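Local atomic coordinates of phosphoglycerol transferase GacH (PDB entry 6DGM), a protein that probably transfers glycerol phosphate to streptococcal rhamnose polysaccharide through a manganese-binding, probably extracellular domain of the sulfatase and lipoteichoic acid synthase family. Residues 45-50 with 268-273. Numbering follows the deposited sequence.
Sequences LSESLS and YGDHLP. With MN (manganese (II) ion), chain C; 1GP (sn-glycerol-1-phosphate), chain D.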
ATOM      1  N   LEU A  45       4.566  -3.927   0.231  1.00 13.71           N
ATOM      2  CA  LEU A  45       5.156  -2.656   0.637  1.00 13.77           C
ATOM      3  C   LEU A  45       6.660  -2.809   0.477  1.00 12.92           C
ATOM      4  O   LEU A  45       7.289  -3.579   1.204  1.00 13.09           O
ATOM      5  CB  LEU A  45       4.754  -2.343   2.072  1.00 14.20           C
ATOM      6  CG  LEU A  45       5.145  -0.967   2.634  1.00 14.65           C
ATOM      7  CD1 LEU A  45       4.448  -0.684   3.965  1.00 15.09           C
ATOM      8  CD2 LEU A  45       6.677  -0.822   2.786  1.00 14.30           C
ATOM      9  N   SER A  46       7.222  -2.096  -0.488  1.00 12.49           N
ATOM     10  CA  SER A  46       8.643  -2.161  -0.822  1.00 13.96           C
ATOM     11  C   SER A  46       9.316  -0.987  -0.110  1.00 13.98           C
ATOM     12  O   SER A  46       9.231   0.164  -0.556  1.00 14.31           O
ATOM     13  CB  SER A  46       8.819  -2.101  -2.335  1.00 14.96           C
ATOM     14  OG  SER A  46      10.185  -2.251  -2.699  1.00 14.90           O
ATOM     15  N   GLU A  47       9.944  -1.281   1.022  1.00 14.30           N
ATOM     16  CA  GLU A  47      10.466  -0.266   1.923  1.00 14.28           C
ATOM     17  C   GLU A  47      11.332   0.744   1.196  1.00 13.94           C
ATOM     18  O   GLU A  47      12.309   0.391   0.542  1.00 14.23           O
ATOM     19  CB  GLU A  47      11.277  -0.983   3.001  1.00 14.37           C
ATOM     20  CG  GLU A  47      12.012  -0.063   3.992  1.00 15.71           C
ATOM     21  CD  GLU A  47      11.079   0.916   4.669  1.00 16.63           C
ATOM     22  OE1 GLU A  47      11.267   2.129   4.463  1.00 16.95           O
ATOM     23  OE2 GLU A  47      10.171   0.479   5.397  1.00 16.14           O
ATOM     24  N   SER A  48      10.965   2.003   1.335  1.00 13.93           N
ATOM     25  CA  SER A  48      11.736   3.141   0.855  1.00 15.38           C
ATOM     26  C   SER A  48      11.936   3.163  -0.653  1.00 16.35           C
ATOM     27  O   SER A  48      12.819   3.876  -1.134  1.00 17.42           O
ATOM     28  CB  SER A  48      13.093   3.223   1.572  1.00 16.38           C
ATOM     29  OG  SER A  48      12.927   3.548   2.935  1.00 16.41           O
ATOM     30  N   LEU A  49      11.134   2.448  -1.435  1.00 15.36           N
ATOM     31  CA  LEU A  49      11.352   2.406  -2.876  1.00 16.46           C
ATOM     32  C   LEU A  49      10.745   3.611  -3.597  1.00 16.40           C
ATOM     33  O   LEU A  49       9.533   3.834  -3.573  1.00 16.95           O
ATOM     34  CB  LEU A  49      10.814   1.102  -3.467  1.00 17.35           C
ATOM     35  CG  LEU A  49      11.105   0.990  -4.971  1.00 20.42           C
ATOM     36  CD1 LEU A  49      11.534  -0.414  -5.319  1.00 20.59           C
ATOM     37  CD2 LEU A  49       9.908   1.416  -5.812  1.00 22.29           C
ATOM     38  N   SER A  50      11.583   4.340  -4.323  1.00 16.25           N
ATOM     39  CA  SER A  50      11.096   5.471  -5.096  1.00 16.38           C
ATOM     40  C   SER A  50      12.169   5.861  -6.103  1.00 16.22           C
ATOM     41  O   SER A  50      13.345   6.011  -5.745  1.00 16.61           O
ATOM     42  CB  SER A  50      10.752   6.653  -4.179  1.00 17.58           C
ATOM     43  OG  SER A  50      10.024   7.652  -4.886  1.00 19.25           O
ATOM     44  N   TYR A 268       4.260  -1.106  -3.998  1.00 14.25           N
ATOM     45  CA  TYR A 268       4.410   0.327  -3.800  1.00 14.38           C
ATOM     46  C   TYR A 268       5.553   0.609  -2.839  1.00 14.53           C
ATOM     47  O   TYR A 268       5.819  -0.174  -1.924  1.00 14.23           O
ATOM     48  CB  TYR A 268       3.110   0.973  -3.267  1.00 14.27           C
ATOM     49  CG  TYR A 268       2.762   0.575  -1.845  1.00 14.53           C
ATOM     50  CD1 TYR A 268       2.189  -0.660  -1.564  1.00 15.42           C
ATOM     51  CD2 TYR A 268       3.000   1.449  -0.781  1.00 14.81           C
ATOM     52  CE1 TYR A 268       1.862  -1.019  -0.270  1.00 16.71           C
ATOM     53  CE2 TYR A 268       2.677   1.095   0.523  1.00 15.84           C
ATOM     54  CZ  TYR A 268       2.106  -0.130   0.769  1.00 16.84           C
ATOM     55  OH  TYR A 268       1.783  -0.459   2.064  1.00 17.62           O
ATOM     56  N   GLY A 269       6.210   1.746  -3.048  1.00 15.75           N
ATOM     57  CA  GLY A 269       7.105   2.255  -2.029  1.00 15.80           C
ATOM     58  C   GLY A 269       6.320   3.051  -1.002  1.00 15.17           C
ATOM     59  O   GLY A 269       5.407   3.819  -1.326  1.00 15.51           O
ATOM     60  N   ASP A 270       6.683   2.873   0.274  1.00 13.61           N
ATOM     61  CA  ASP A 270       5.932   3.535   1.341  1.00 13.29           C
ATOM     62  C   ASP A 270       6.234   5.028   1.443  1.00 14.25           C
ATOM     63  O   ASP A 270       5.346   5.815   1.787  1.00 15.40           O
ATOM     64  CB  ASP A 270       6.106   2.821   2.682  1.00 13.54           C
ATOM     65  CG  ASP A 270       7.569   2.635   3.110  1.00 15.04           C
ATOM     66  OD1 ASP A 270       8.498   2.769   2.282  1.00 15.12           O
ATOM     67  OD2 ASP A 270       7.795   2.368   4.312  1.00 17.56           O
ATOM     68  N   HIS A 271       7.488   5.427   1.218  1.00 13.93           N
ATOM     69  CA  HIS A 271       7.948   6.806   1.316  1.00 14.80           C
ATOM     70  C   HIS A 271       9.334   6.830   0.676  1.00 15.58           C
ATOM     71  O   HIS A 271       9.947   5.778   0.453  1.00 14.75           O
ATOM     72  CB  HIS A 271       8.058   7.271   2.786  1.00 14.50           C
ATOM     73  CG  HIS A 271       8.802   6.296   3.645  1.00 15.00           C
ATOM     74  ND1 HIS A 271      10.176   6.165   3.600  1.00 15.40           N
ATOM     75  CD2 HIS A 271       8.362   5.360   4.517  1.00 15.59           C
ATOM     76  CE1 HIS A 271      10.547   5.195   4.419  1.00 15.23           C
ATOM     77  NE2 HIS A 271       9.466   4.691   4.986  1.00 18.07           N
ATOM     78  N   LEU A 272       9.809   8.034   0.371  1.00 16.41           N
ATOM     79  CA  LEU A 272      11.174   8.184  -0.112  1.00 15.87           C
ATOM     80  C   LEU A 272      12.157   7.818   0.997  1.00 15.53           C
ATOM     81  O   LEU A 272      11.846   7.965   2.184  1.00 15.27           O
ATOM     82  CB  LEU A 272      11.431   9.632  -0.534  1.00 15.80           C
ATOM     83  CG  LEU A 272      11.159   9.962  -2.000  1.00 16.20           C
ATOM     84  CD1 LEU A 272       9.673   9.981  -2.326  1.00 16.82           C
ATOM     85  CD2 LEU A 272      11.802  11.267  -2.394  1.00 16.99           C
ATOM     86  N   PRO A 273      13.358   7.367   0.637  1.00 16.30           N
ATOM     87  CA  PRO A 273      14.419   7.223   1.642  1.00 16.26           C
ATOM     88  C   PRO A 273      14.797   8.581   2.208  1.00 16.42           C
ATOM     89  O   PRO A 273      14.811   9.588   1.496  1.00 16.87           O
ATOM     90  CB  PRO A 273      15.575   6.634   0.840  1.00 16.36           C
ATOM     91  CG  PRO A 273      15.370   7.195  -0.542  1.00 16.42           C
ATOM     92  CD  PRO A 273      13.868   7.159  -0.736  1.00 16.33           C
TER
HETATM   93 MN    MN C 901       9.399   2.627   5.588  1.00 17.49          MN
HETATM   94  C3  1GP D 902      10.551  -1.901  10.651  1.00 23.31           C
HETATM   95  O3  1GP D 902       8.705  -1.429   9.127  1.00 19.67           O
HETATM   96  C2  1GP D 902       9.577  -0.866  10.129  1.00 23.68           C
HETATM   97  O2  1GP D 902       9.916  -2.915  11.427  1.00 23.95           O
HETATM   98  C1  1GP D 902      10.317   0.333   9.556  1.00 28.60           C
HETATM   99  O1P 1GP D 902       9.416   1.427   9.353  1.00 29.62           O
HETATM  100  O2P 1GP D 902      10.504   3.013   7.516  1.00 28.89           O
HETATM  101  O3P 1GP D 902       8.906   3.842   9.435  1.00 27.93           O
HETATM  102  O4P 1GP D 902      11.269   3.055   9.952  1.00 32.71           O
HETATM  103  P   1GP D 902      10.039   2.883   9.008  1.00 28.91           P
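Asp270 OD1 accepts the backbone N-H of Ser48 at 2.8 Å on its syn side, with an N-H...O angle of 166°, and takes a weak second bond from His271 N. The Ser48 bond and the manganese held by OD2 at 2.1 Å together restrain the carboxylate's rotation. From the other segment Glu47 chelates the ion with both oxygens, OE1 at 2.2 Å and OE2 at 2.3 Å; a bend at chi2 turns its CD off the extended line. Glu47 OE2 comes to 3.2 Å from Asp270 OD2, the two carboxylate planes 76° apart. His271 adds NE2, while its ND1 donates to Leu272 O at 2.8 Å, the oxygen lying 5° out of the ring plane; this bond orients the imidazole. Ser48 OG in turn donates to the anti lone pair of Glu47 OE1, a second-shell bond between the side chains of the two central residues of the type II turn from Ser46 to Leu49. Behind the metal, parallel strands 40-46 and 263-269 are joined by Ser46 N and Tyr268 O (2.8 Å), and Leu45 CA lies over one face of the Tyr268 ring. Leu45 CD2 packs against Asp270 CG at 3.6 Å. Because Glu47, Asp270 and His271 directly follow these strands, the site sits at their carboxyl ends in an alkaline phosphatase-like fold. With Thr89 and phosphate oxygen O2P of sn-glycerol-1-phosphate completing the coordination, the ion would offset the crowded carboxylate charge and probably polarise the phosphate.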